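Local coordinates for appr-1-p processing domain protein (Thermus aquaticus Y51MC23, PDB 5M3E), which belongs to the macro domain family and holds adenosine-5-diphosphoribose at one end of its central mixed beta-sheet, at residues I121-L126 with V152-Y157. Numbering follows the deposited sequence.
Sequences IALPPL and VEVWVY. With APR (adenosine-5-diphosphoribose), chain B.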
loop_
_atom_site.group_PDB
_atom_site.type_symbol
_atom_site.label_atom_id
_atom_site.label_comp_id
_atom_site.label_asym_id
_atom_site.label_seq_id
_atom_site.Cartn_x
_atom_site.Cartn_y
_atom_site.Cartn_z
ATOM N N ILE A 121 7.308 -4.359 6.481
ATOM C CA ILE A 121 6.384 -3.915 5.449
ATOM C C ILE A 121 7.152 -3.050 4.445
ATOM O O ILE A 121 8.115 -2.413 4.793
ATOM C CB ILE A 121 5.136 -3.211 6.087
ATOM C CG1 ILE A 121 4.218 -2.601 5.022
ATOM C CG2 ILE A 121 5.535 -2.125 7.064
ATOM C CD1 ILE A 121 2.780 -2.437 5.486
ATOM N N ALA A 122 6.733 -3.078 3.193
ATOM C CA ALA A 122 7.332 -2.261 2.163
ATOM C C ALA A 122 6.251 -1.516 1.395
ATOM O O ALA A 122 5.173 -2.076 1.132
ATOM C CB ALA A 122 8.154 -3.123 1.225
ATOM N N LEU A 123 6.539 -0.258 1.062
ATOM C CA LEU A 123 5.625 0.610 0.299
ATOM C C LEU A 123 6.323 1.249 -0.910
ATOM O O LEU A 123 7.537 1.412 -0.900
ATOM C CB LEU A 123 5.133 1.818 1.092
ATOM C CG LEU A 123 4.766 1.899 2.563
ATOM C CD1 LEU A 123 5.959 1.550 3.456
ATOM C CD2 LEU A 123 4.246 3.311 2.822
ATOM N N PRO A 124 5.523 1.657 -1.920
ATOM C CA PRO A 124 5.952 2.525 -2.991
ATOM C C PRO A 124 5.624 4.001 -2.659
ATOM O O PRO A 124 5.105 4.257 -1.557
ATOM C CB PRO A 124 5.111 2.042 -4.158
ATOM C CG PRO A 124 3.803 1.699 -3.512
ATOM C CD PRO A 124 4.128 1.218 -2.126
ATOM N N PRO A 125 5.921 4.952 -3.606
ATOM C CA PRO A 125 5.504 6.348 -3.492
ATOM C C PRO A 125 4.014 6.518 -3.773
ATOM O O PRO A 125 3.588 6.689 -4.932
ATOM C CB PRO A 125 6.392 7.084 -4.538
ATOM C CG PRO A 125 7.545 6.165 -4.770
ATOM C CD PRO A 125 6.876 4.809 -4.727
ATOM N N LEU A 126 3.263 6.514 -2.668
ATOM C CA LEU A 126 1.805 6.536 -2.653
ATOM C C LEU A 126 1.283 7.827 -3.293
ATOM O O LEU A 126 1.617 8.916 -2.856
ATOM C CB LEU A 126 1.283 6.413 -1.215
ATOM C CG LEU A 126 1.938 5.401 -0.245
ATOM C CD1 LEU A 126 1.396 5.545 1.185
ATOM C CD2 LEU A 126 1.780 3.973 -0.727
ATOM N N VAL A 152 8.764 -2.432 14.101
ATOM C CA VAL A 152 8.361 -2.628 12.700
ATOM C C VAL A 152 9.431 -2.047 11.756
ATOM O O VAL A 152 9.770 -0.864 11.866
ATOM C CB VAL A 152 6.983 -1.987 12.383
ATOM C CG1 VAL A 152 6.535 -2.345 10.966
ATOM C CG2 VAL A 152 5.929 -2.397 13.413
ATOM N N GLU A 153 9.962 -2.884 10.851
ATOM C CA GLU A 153 10.875 -2.423 9.792
ATOM C C GLU A 153 10.071 -1.935 8.610
ATOM O O GLU A 153 9.231 -2.661 8.131
ATOM C CB GLU A 153 11.798 -3.533 9.307
ATOM C CG GLU A 153 12.891 -3.898 10.296
ATOM C CD GLU A 153 14.127 -4.492 9.632
ATOM O OE1 GLU A 153 14.752 -3.830 8.764
ATOM O OE2 GLU A 153 14.485 -5.617 10.006
ATOM N N VAL A 154 10.357 -0.726 8.126
ATOM C CA VAL A 154 9.595 -0.119 7.029
ATOM C C VAL A 154 10.528 0.129 5.870
ATOM O O VAL A 154 11.497 0.832 6.032
ATOM C CB VAL A 154 8.928 1.203 7.462
ATOM C CG1 VAL A 154 7.969 1.706 6.388
ATOM C CG2 VAL A 154 8.187 1.032 8.781
ATOM N N TRP A 155 10.234 -0.460 4.706
ATOM C CA TRP A 155 10.995 -0.213 3.472
ATOM C C TRP A 155 10.158 0.653 2.544
ATOM O O TRP A 155 9.002 0.326 2.229
ATOM C CB TRP A 155 11.349 -1.513 2.760
ATOM C CG TRP A 155 12.188 -2.439 3.563
ATOM C CD1 TRP A 155 11.754 -3.480 4.310
ATOM C CD2 TRP A 155 13.612 -2.412 3.695
ATOM N NE1 TRP A 155 12.811 -4.112 4.911
ATOM C CE2 TRP A 155 13.969 -3.476 4.553
ATOM C CE3 TRP A 155 14.623 -1.580 3.183
ATOM C CZ2 TRP A 155 15.305 -3.740 4.915
ATOM C CZ3 TRP A 155 15.957 -1.835 3.546
ATOM C CH2 TRP A 155 16.281 -2.911 4.401
ATOM N N VAL A 156 10.740 1.760 2.104
ATOM C CA VAL A 156 10.013 2.716 1.298
ATOM C C VAL A 156 10.819 2.856 0.021
ATOM O O VAL A 156 12.009 3.201 0.059
ATOM C CB VAL A 156 9.821 4.087 2.020
ATOM C CG1 VAL A 156 9.008 5.046 1.153
ATOM C CG2 VAL A 156 9.153 3.933 3.386
ATOM N N TYR A 157 10.168 2.609 -1.103
ATOM C CA TYR A 157 10.838 2.628 -2.395
ATOM C C TYR A 157 10.698 3.997 -3.016
ATOM O O TYR A 157 9.645 4.303 -3.560
ATOM C CB TYR A 157 10.298 1.518 -3.310
ATOM C CG TYR A 157 10.842 0.179 -2.903
ATOM C CD1 TYR A 157 10.378 -0.449 -1.750
ATOM C CD2 TYR A 157 11.874 -0.436 -3.624
ATOM C CE1 TYR A 157 10.901 -1.658 -1.339
ATOM C CE2 TYR A 157 12.404 -1.650 -3.221
ATOM C CZ TYR A 157 11.911 -2.256 -2.076
ATOM O OH TYR A 157 12.409 -3.465 -1.640
HETATM N N1 APR B . 8.793 -0.988 -7.162
HETATM C C2 APR B . 8.893 0.226 -6.575
HETATM N N3 APR B . 8.335 1.340 -7.092
HETATM C C4 APR B . 7.638 1.286 -8.254
HETATM C C5 APR B . 7.477 -0.001 -8.962
HETATM C C6 APR B . 8.118 -1.172 -8.320
HETATM N N6 APR B . 8.045 -2.401 -8.870
HETATM N N7 APR B . 6.741 0.243 -10.072
HETATM C C8 APR B . 6.451 1.575 -10.068
HETATM N N9 APR B . 7.002 2.188 -8.982
HETATM C "C1'" APR B . 6.919 3.604 -8.565
HETATM C "C2'" APR B . 6.889 4.613 -9.698
HETATM O "O2'" APR B . 7.782 5.676 -9.369
HETATM C "C3'" APR B . 5.485 5.150 -9.715
HETATM O "O3'" APR B . 5.439 6.527 -10.143
HETATM O "O4'" APR B . 5.692 3.744 -7.839
HETATM C "C4'" APR B . 5.047 4.941 -8.260
HETATM C "C5'" APR B . 3.548 4.831 -8.008
HETATM O "O5'" APR B . 2.924 3.944 -8.950
HETATM P PA APR B . 1.414 4.229 -9.430
HETATM O O1A APR B . 0.881 2.900 -9.884
HETATM O O2A APR B . 1.408 5.415 -10.352
HETATM O O3A APR B . 0.652 4.583 -8.029
HETATM P PB APR B . -0.298 5.864 -7.736
HETATM O O1B APR B . 0.390 7.125 -8.186
HETATM O O2B APR B . -0.805 5.785 -6.295
HETATM O O5D APR B . -1.589 5.672 -8.677
HETATM C C5D APR B . -2.715 4.837 -8.368
HETATM O O4D APR B . -2.403 3.751 -10.517
HETATM O O1D APR B . -1.382 1.818 -9.734
HETATM C C1D APR B . -2.533 2.336 -10.411
HETATM O O2D APR B . -4.578 1.025 -10.224
HETATM C C2D APR B . -3.792 2.044 -9.599
HETATM O O3D APR B . -5.556 3.543 -10.398
HETATM C C3D APR B . -4.496 3.380 -9.446
HETATM C C4D APR B . -3.377 4.389 -9.677
#
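I121, A122 and L123 pair in parallel register with V154, W155 and V156 in the macro domain's central sheet, the two strands of a beta-alpha-beta unit whose crossover helix is 135-146. Four backbone hydrogen bonds close the ladder: I121 N donates to E153 O, W155 N to I121 O, L123 N to W155 O at 2.8 Å, and Y157 N to L123 O. On the face turned to helix 135-146, the L123 side chain leans across to the neighbouring strand. With chi1 at -38°, CG lies beside the backbone N, and CD1 lies beside W155 O and meets V154 CG1 at 3.6 Å and also V156 CG2; L146 of the helix also touches L123 and V154. A122 CB, on the other face, packs against W155 CB. Y157 CB sits between L123 O and C2 of the adenosine-5-diphosphoribose adenine, 3.8 Å from C2. CG passes the same two atoms, with C2 oblique to the ring, which then runs back along the first strand: CD1 lies 3.5 Å from L123 O, in plane at the ring edge, and CE1 reaches A122 CB. A22 and V15 also touch this side chain. Past the strand end, P125 bridges the second strand and the ligand: its CD approaches Y157 O and lies 3.5 Å from ligand O4'.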